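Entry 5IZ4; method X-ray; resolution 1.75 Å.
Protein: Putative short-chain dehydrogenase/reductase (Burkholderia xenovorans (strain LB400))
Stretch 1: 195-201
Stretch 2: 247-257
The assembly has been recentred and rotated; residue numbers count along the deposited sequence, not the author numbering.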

# COMPACT_ATOMS: atom_id res chain seq x y z
N ILE A 195 2.82 -22.43 -9.29
CA ILE A 195 2.83 -22.31 -7.83
C ILE A 195 2.39 -20.90 -7.47
O ILE A 195 2.90 -19.92 -8.03
CB ILE A 195 4.22 -22.59 -7.24
CG1 ILE A 195 4.76 -23.94 -7.71
CG2 ILE A 195 4.16 -22.53 -5.71
CD1 ILE A 195 6.28 -24.13 -7.46
N ARG A 196 1.44 -20.79 -6.54
CA ARG A 196 1.04 -19.51 -5.97
C ARG A 196 1.77 -19.30 -4.66
O ARG A 196 2.00 -20.25 -3.91
CB ARG A 196 -0.47 -19.46 -5.75
CG ARG A 196 -1.27 -19.55 -7.04
CD ARG A 196 -2.77 -19.60 -6.76
NE ARG A 196 -3.15 -20.86 -6.12
CZ ARG A 196 -3.46 -20.97 -4.83
NH1 ARG A 196 -3.42 -19.91 -4.04
NH2 ARG A 196 -3.79 -22.15 -4.34
N VAL A 197 2.16 -18.06 -4.38
CA VAL A 197 2.91 -17.74 -3.17
C VAL A 197 2.25 -16.54 -2.51
O VAL A 197 2.11 -15.48 -3.13
CB VAL A 197 4.39 -17.44 -3.46
CG1 VAL A 197 5.19 -17.33 -2.13
CG2 VAL A 197 5.01 -18.52 -4.36
N ASN A 198 1.87 -16.70 -1.24
CA ASN A 198 1.21 -15.64 -0.49
C ASN A 198 1.78 -15.59 0.91
O ASN A 198 2.41 -16.55 1.38
CB ASN A 198 -0.31 -15.86 -0.43
CG ASN A 198 -0.96 -15.76 -1.80
OD1 ASN A 198 -1.07 -14.67 -2.37
ND2 ASN A 198 -1.42 -16.90 -2.33
N ALA A 199 1.58 -14.46 1.59
CA ALA A 199 2.01 -14.31 2.97
C ALA A 199 0.81 -13.97 3.83
O ALA A 199 -0.19 -13.42 3.35
CB ALA A 199 3.09 -13.23 3.13
N LEU A 200 0.90 -14.34 5.11
CA LEU A 200 -0.11 -13.98 6.10
C LEU A 200 0.51 -13.02 7.11
O LEU A 200 1.66 -13.20 7.51
CB LEU A 200 -0.64 -15.22 6.85
CG LEU A 200 -1.09 -16.39 5.99
CD1 LEU A 200 -1.75 -17.48 6.82
CD2 LEU A 200 -2.04 -15.87 4.97
N ALA A 201 -0.25 -12.00 7.53
CA ALA A 201 0.27 -11.02 8.48
C ALA A 201 -0.65 -11.00 9.70
O ALA A 201 -1.54 -10.14 9.81
CB ALA A 201 0.40 -9.63 7.86
N PHE A 247 -7.51 -21.93 3.42
CA PHE A 247 -8.33 -21.30 2.39
C PHE A 247 -7.49 -20.88 1.19
O PHE A 247 -7.86 -21.14 0.04
CB PHE A 247 -9.08 -20.08 2.93
CG PHE A 247 -9.61 -19.18 1.83
CD1 PHE A 247 -10.78 -19.51 1.15
CD2 PHE A 247 -8.91 -18.06 1.43
CE1 PHE A 247 -11.24 -18.72 0.13
CE2 PHE A 247 -9.37 -17.26 0.40
CZ PHE A 247 -10.54 -17.60 -0.25
N LEU A 248 -6.37 -20.20 1.44
CA LEU A 248 -5.51 -19.75 0.35
C LEU A 248 -5.03 -20.93 -0.48
O LEU A 248 -4.86 -20.81 -1.70
CB LEU A 248 -4.32 -18.96 0.90
CG LEU A 248 -4.66 -17.56 1.43
CD1 LEU A 248 -3.40 -16.90 1.95
CD2 LEU A 248 -5.30 -16.72 0.32
N THR A 249 -4.80 -22.08 0.16
CA THR A 249 -4.32 -23.24 -0.57
C THR A 249 -5.42 -23.89 -1.40
O THR A 249 -5.24 -24.18 -2.58
CB THR A 249 -3.72 -24.23 0.41
OG1 THR A 249 -2.59 -23.62 1.05
CG2 THR A 249 -3.31 -25.54 -0.28
N ALA A 250 -6.58 -24.11 -0.79
CA ALA A 250 -7.57 -24.99 -1.39
C ALA A 250 -8.61 -24.26 -2.24
O ALA A 250 -9.22 -24.88 -3.12
CB ALA A 250 -8.29 -25.79 -0.30
N HIS A 251 -8.82 -22.96 -2.00
CA HIS A 251 -10.00 -22.30 -2.56
C HIS A 251 -9.70 -20.95 -3.18
O HIS A 251 -10.62 -20.16 -3.40
CB HIS A 251 -11.07 -22.13 -1.47
CG HIS A 251 -11.58 -23.43 -0.93
ND1 HIS A 251 -12.15 -24.39 -1.73
CD2 HIS A 251 -11.63 -23.90 0.34
CE1 HIS A 251 -12.51 -25.42 -0.98
NE2 HIS A 251 -12.20 -25.15 0.28
N ALA A 252 -8.44 -20.67 -3.51
CA ALA A 252 -8.03 -19.35 -3.98
C ALA A 252 -7.12 -19.44 -5.21
O ALA A 252 -6.00 -18.93 -5.21
CB ALA A 252 -7.33 -18.58 -2.86
N PRO A 253 -7.60 -20.03 -6.31
CA PRO A 253 -6.73 -20.20 -7.48
C PRO A 253 -6.31 -18.90 -8.15
O PRO A 253 -5.40 -18.92 -8.98
CB PRO A 253 -7.58 -21.05 -8.44
CG PRO A 253 -9.00 -20.74 -8.05
CD PRO A 253 -8.96 -20.57 -6.55
N ALA A 254 -6.94 -17.77 -7.82
CA ALA A 254 -6.55 -16.50 -8.42
C ALA A 254 -5.64 -15.67 -7.53
O ALA A 254 -5.20 -14.61 -7.96
CB ALA A 254 -7.78 -15.66 -8.78
N ILE A 255 -5.34 -16.12 -6.31
CA ILE A 255 -4.66 -15.27 -5.34
C ILE A 255 -3.19 -15.66 -5.30
O ILE A 255 -2.84 -16.80 -4.96
CB ILE A 255 -5.31 -15.37 -3.95
CG1 ILE A 255 -6.75 -14.86 -4.01
CG2 ILE A 255 -4.53 -14.55 -2.94
CD1 ILE A 255 -7.42 -14.76 -2.65
N THR A 256 -2.32 -14.71 -5.64
CA THR A 256 -0.88 -14.93 -5.54
C THR A 256 -0.22 -13.57 -5.34
O THR A 256 -0.73 -12.55 -5.80
CB THR A 256 -0.30 -15.64 -6.77
OG1 THR A 256 1.02 -16.12 -6.47
CG2 THR A 256 -0.18 -14.70 -7.96
N GLY A 257 0.91 -13.57 -4.63
CA GLY A 257 1.63 -12.33 -4.40
C GLY A 257 0.96 -11.38 -3.44
O GLY A 257 1.22 -10.17 -3.49
O HOH W 1 2.50 -17.28 -8.42

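A buried strand, Ile 195 to Ala 201, packs against the end of a helix and the loop that follows it, Phe 247 to Gly 257. Arg 196 dominates the contact. Its CA-to-CB bond points toward the other stretch, and chi angles of m, t, m with chi4 at 105° carry the guanidinium into a pocket lined by backbone carbonyls. Arg 196 NH1 donates to Leu 248 O at 2.9 Å and, almost linearly at 169°, to Ile 255 O at 3.3 Å. Arg 196 NH2 also reaches Leu 248 O at 3.1 Å, so that one carbonyl accepts from both terminal nitrogens, and it makes a weak bond to Thr 249 O, again at 3.1 Å. These three oxygens lie at the guanidinium edge, near its plane, where its N-H groups point. Ala 252 O sits over one face instead: although Arg 196 NH1 is 3.0 Å from Ala 252 O, the angle is too poor for a hydrogen bond. Ala 252 O accepts from Ile 255 N at 3.1 Å, within the type I turn from Ala 252 to Ile 255. Pro 253 CA covers the same face. NE is satisfied elsewhere in the structure. The arginine thus ties the helical residues Leu 248 and Thr 249 to Ile 255 in the loop.

Asn 198, two residues along the strand, starts sideways, but its m rotamer with chi2 at -71° brings the amide nearer the loop. Asn 198 ND2 donates to Ile 255 O at 3.0 Å and 177°, so this oxygen accepts from both Arg 196 and Asn 198. Asn 198 OD1 lies 3.2 Å from Gly 257 N without bonding to it; the N-H of Gly 257 N is directed instead to Val 197 O, at 2.7 Å. Gly 257 has a positive phi of 72°, which by itself favours glycine.

Thr 256, with chi1 t, places its hydroxyl beside the strand backbone. Thr 256 OG1 accepts from Val 197 N at 3.1 Å and 165°, and donates to water 1 at 2.7 Å; the water in turn donates to Ile 195 O, also at 2.7 Å. The threonine side chain therefore takes up a strand amide, while the backbone of the next residue, Gly 257, serves the carbonyl of Val 197.

The one apolar side-chain pair across the contact is Leu 200 with Leu 248. Leu 248 (m, t) points toward the strand, and Leu 200 (m, t), sideways at its base, brings its end nearer, giving a CD2 to CD1 contact of 3.5 Å from Leu 200 to Leu 248.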